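Long-range contact in dioxygenase (PDB 5V2D), which probably uses a bound iron ion to split the central double bond of lignin-derived stilbenes with dioxygen: residues T305-D310 against R379-Q384. Sequence-based numbering, arbitrary orientation.
Sequences TLNAFD and RYIGRQ
The strand through N307-D310 runs beside a type II beta turn, Y380 to R383, with the CA atoms of F309 and R383 4.8 Å apart. N307 lays its amide against the turn, and the two ends of that amide meet different backbone groups. Its OD1 takes the N-H of G382 on an in-plane lone pair (2.9 Å, 166° at the hydrogen) and a weak bond from the N-H of A308. With CG anti to the backbone N (chi1 -161°), ND2 points at the turn and donates to Y380 O over 2.9 Å, from above the carbonyl plane; R383 N, closing the turn, reaches that oxygen from the other face. With an alanine here, the G382 N-H would probably lose its OD1 acceptor and Y380 O one of its two N-H donors. G382 brings its CA within 3.1 Å of A308 O in a CA-H...O contact. The F309 ring carries the amide of Q384 stacked over one face, planes 20° apart, OE1 3.5 Å from CZ; Q384 CA adds a CH-pi contact on the ring. A water joins D310 N to G382 O. In this seven-bladed beta-propeller, the contact ties the innermost strand of one blade, 301-311, which also carries the iron ligand H304, to the loop linking strands 371-375 and 387-392 of the next blade, while Y316 of strand 314-322 and R349 of strand 345-353 also pack on F309.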
ATOM      1  N   THR A 305      -3.362  -6.799  -4.990  1.00 23.95           N
ATOM      2  CA  THR A 305      -2.897  -7.927  -5.773  1.00 25.56           C
ATOM      3  C   THR A 305      -1.839  -8.738  -5.072  1.00 26.07           C
ATOM      4  O   THR A 305      -0.764  -8.218  -4.738  1.00 24.27           O
ATOM      5  CB  THR A 305      -2.343  -7.394  -7.102  1.00 26.48           C
ATOM      6  OG1 THR A 305      -3.359  -6.635  -7.751  1.00 30.37           O
ATOM      7  CG2 THR A 305      -1.880  -8.508  -8.036  1.00 27.05           C
ATOM      8  N   LEU A 306      -2.089 -10.030  -4.877  1.00 25.35           N
ATOM      9  CA  LEU A 306      -1.027 -10.939  -4.417  1.00 26.07           C
ATOM     10  C   LEU A 306      -0.102 -11.195  -5.609  1.00 24.80           C
ATOM     11  O   LEU A 306       1.080 -10.882  -5.591  1.00 24.77           O
ATOM     12  CB  LEU A 306      -1.579 -12.201  -3.829  1.00 25.15           C
ATOM     13  CG  LEU A 306      -0.552 -13.314  -3.620  1.00 25.99           C
ATOM     14  CD1 LEU A 306       0.633 -12.898  -2.727  1.00 25.36           C
ATOM     15  CD2 LEU A 306      -1.291 -14.529  -3.012  1.00 25.78           C
ATOM     16  N   ASN A 307      -0.664 -11.701  -6.682  1.00 26.74           N
ATOM     17  CA  ASN A 307       0.057 -11.947  -7.911  1.00 25.45           C
ATOM     18  C   ASN A 307      -0.956 -12.230  -9.009  1.00 25.45           C
ATOM     19  O   ASN A 307      -2.133 -12.390  -8.753  1.00 27.10           O
ATOM     20  CB  ASN A 307       1.130 -13.066  -7.788  1.00 27.05           C
ATOM     21  CG  ASN A 307       2.152 -13.013  -8.889  1.00 26.48           C
ATOM     22  OD1 ASN A 307       2.395 -11.967  -9.518  1.00 24.96           O
ATOM     23  ND2 ASN A 307       2.795 -14.163  -9.120  1.00 27.42           N
ATOM     24  N   ALA A 308      -0.492 -12.283 -10.242  1.00 26.62           N
ATOM     25  CA  ALA A 308      -1.310 -12.575 -11.420  1.00 25.73           C
ATOM     26  C   ALA A 308      -0.450 -13.221 -12.472  1.00 27.56           C
ATOM     27  O   ALA A 308       0.752 -13.038 -12.491  1.00 28.85           O
ATOM     28  CB  ALA A 308      -1.891 -11.263 -11.970  1.00 25.93           C
ATOM     29  N   PHE A 309      -1.067 -14.009 -13.331  1.00 29.49           N
ATOM     30  CA  PHE A 309      -0.371 -14.568 -14.458  1.00 28.34           C
ATOM     31  C   PHE A 309      -1.390 -14.896 -15.528  1.00 29.92           C
ATOM     32  O   PHE A 309      -2.610 -14.863 -15.283  1.00 28.91           O
ATOM     33  CB  PHE A 309       0.456 -15.794 -14.019  1.00 31.70           C
ATOM     34  CG  PHE A 309      -0.365 -16.900 -13.514  1.00 32.36           C
ATOM     35  CD1 PHE A 309      -0.817 -17.919 -14.373  1.00 35.86           C
ATOM     36  CD2 PHE A 309      -0.754 -16.924 -12.173  1.00 35.21           C
ATOM     37  CE1 PHE A 309      -1.600 -18.963 -13.883  1.00 39.32           C
ATOM     38  CE2 PHE A 309      -1.582 -17.955 -11.690  1.00 38.35           C
ATOM     39  CZ  PHE A 309      -2.005 -18.962 -12.568  1.00 36.48           C
ATOM     40  N   ASP A 310      -0.939 -15.193 -16.726  1.00 32.40           N
ATOM     41  CA  ASP A 310      -1.879 -15.533 -17.802  1.00 33.16           C
ATOM     42  C   ASP A 310      -1.379 -16.787 -18.523  1.00 38.88           C
ATOM     43  O   ASP A 310      -0.171 -17.050 -18.571  1.00 32.81           O
ATOM     44  CB  ASP A 310      -2.127 -14.388 -18.765  1.00 35.25           C
ATOM     45  CG  ASP A 310      -0.946 -14.113 -19.718  1.00 36.88           C
ATOM     46  OD1 ASP A 310      -0.125 -13.199 -19.470  1.00 36.37           O
ATOM     47  OD2 ASP A 310      -0.863 -14.827 -20.742  1.00 36.18           O
ATOM     48  N   ARG A 379      10.585 -12.256  -7.596  1.00 29.38           N
ATOM     49  CA  ARG A 379      11.102 -12.897  -8.804  1.00 28.19           C
ATOM     50  C   ARG A 379      10.023 -13.580  -9.621  1.00 29.38           C
ATOM     51  O   ARG A 379      10.286 -13.938 -10.739  1.00 27.92           O
ATOM     52  CB  ARG A 379      12.209 -13.864  -8.459  1.00 32.20           C
ATOM     53  CG  ARG A 379      13.400 -13.196  -7.706  1.00 30.24           C
ATOM     54  CD  ARG A 379      14.294 -14.270  -7.098  1.00 34.09           C
ATOM     55  NE  ARG A 379      13.576 -15.110  -6.148  1.00 34.09           N
ATOM     56  CZ  ARG A 379      14.020 -16.304  -5.719  1.00 35.21           C
ATOM     57  NH1 ARG A 379      15.172 -16.786  -6.184  1.00 34.94           N
ATOM     58  NH2 ARG A 379      13.275 -17.093  -4.899  1.00 33.33           N
ATOM     59  N   TYR A 380       8.785 -13.690  -9.096  1.00 27.28           N
ATOM     60  CA  TYR A 380       7.673 -14.365  -9.746  1.00 28.75           C
ATOM     61  C   TYR A 380       6.507 -13.443 -10.061  1.00 29.47           C
ATOM     62  O   TYR A 380       5.405 -13.904 -10.443  1.00 27.22           O
ATOM     63  CB  TYR A 380       7.183 -15.501  -8.791  1.00 29.33           C
ATOM     64  CG  TYR A 380       8.190 -16.608  -8.767  1.00 30.68           C
ATOM     65  CD1 TYR A 380       9.403 -16.480  -8.077  1.00 30.10           C
ATOM     66  CD2 TYR A 380       7.985 -17.754  -9.538  1.00 33.18           C
ATOM     67  CE1 TYR A 380      10.353 -17.488  -8.113  1.00 31.93           C
ATOM     68  CE2 TYR A 380       8.913 -18.771  -9.575  1.00 35.12           C
ATOM     69  CZ  TYR A 380      10.094 -18.621  -8.871  1.00 33.92           C
ATOM     70  OH  TYR A 380      11.021 -19.590  -8.918  1.00 37.96           O
ATOM     71  N   ILE A 381       6.712 -12.136  -9.888  1.00 29.32           N
ATOM     72  CA  ILE A 381       5.655 -11.172 -10.231  1.00 28.81           C
ATOM     73  C   ILE A 381       5.211 -11.379 -11.684  1.00 29.93           C
ATOM     74  O   ILE A 381       6.020 -11.338 -12.604  1.00 27.84           O
ATOM     75  CB  ILE A 381       6.137  -9.748  -9.969  1.00 30.14           C
ATOM     76  CG1 ILE A 381       6.067  -9.529  -8.451  1.00 29.80           C
ATOM     77  CG2 ILE A 381       5.240  -8.742 -10.685  1.00 32.04           C
ATOM     78  CD1 ILE A 381       6.624  -8.138  -8.043  1.00 33.98           C
ATOM     79  N   GLY A 382       3.928 -11.579 -11.909  1.00 29.68           N
ATOM     80  CA  GLY A 382       3.475 -11.720 -13.279  1.00 28.90           C
ATOM     81  C   GLY A 382       3.552 -13.120 -13.886  1.00 32.90           C
ATOM     82  O   GLY A 382       3.144 -13.308 -15.039  1.00 29.24           O
ATOM     83  N   ARG A 383       4.052 -14.086 -13.133  1.00 34.76           N
ATOM     84  CA  ARG A 383       4.289 -15.433 -13.688  1.00 36.50           C
ATOM     85  C   ARG A 383       3.551 -16.440 -12.812  1.00 33.24           C
ATOM     86  O   ARG A 383       3.190 -16.185 -11.628  1.00 25.15           O
ATOM     87  CB  ARG A 383       5.772 -15.871 -13.666  1.00 41.00           C
ATOM     88  CG  ARG A 383       6.877 -14.881 -13.922  1.00 53.78           C
ATOM     89  CD  ARG A 383       7.013 -14.436 -15.407  1.00 67.21           C
ATOM     90  NE  ARG A 383       6.688 -12.987 -15.576  1.00 79.60           N
ATOM     91  CZ  ARG A 383       7.318 -12.097 -16.357  1.00 88.96           C
ATOM     92  NH1 ARG A 383       8.362 -12.452 -17.096  1.00 90.11           N
ATOM     93  NH2 ARG A 383       6.876 -10.835 -16.430  1.00 92.23           N
ATOM     94  N   GLN A 384       3.470 -17.641 -13.327  1.00 32.12           N
ATOM     95  CA  GLN A 384       2.900 -18.751 -12.582  1.00 34.42           C
ATOM     96  C   GLN A 384       3.697 -18.889 -11.277  1.00 31.36           C
ATOM     97  O   GLN A 384       4.934 -18.747 -11.221  1.00 32.18           O
ATOM     98  CB  GLN A 384       3.035 -20.078 -13.425  1.00 44.64           C
ATOM     99  CG  GLN A 384       1.854 -21.034 -13.652  1.00 57.26           C
ATOM    100  CD  GLN A 384       0.885 -21.271 -12.479  1.00 64.03           C
ATOM    101  OE1 GLN A 384       0.853 -20.633 -11.384  1.00 72.98           O
ATOM    102  NE2 GLN A 384      -0.082 -22.097 -12.827  1.00 68.83           N
TER
HETATM  103  O   HOH W   1       1.902 -14.458 -17.071  1.00 31.65           O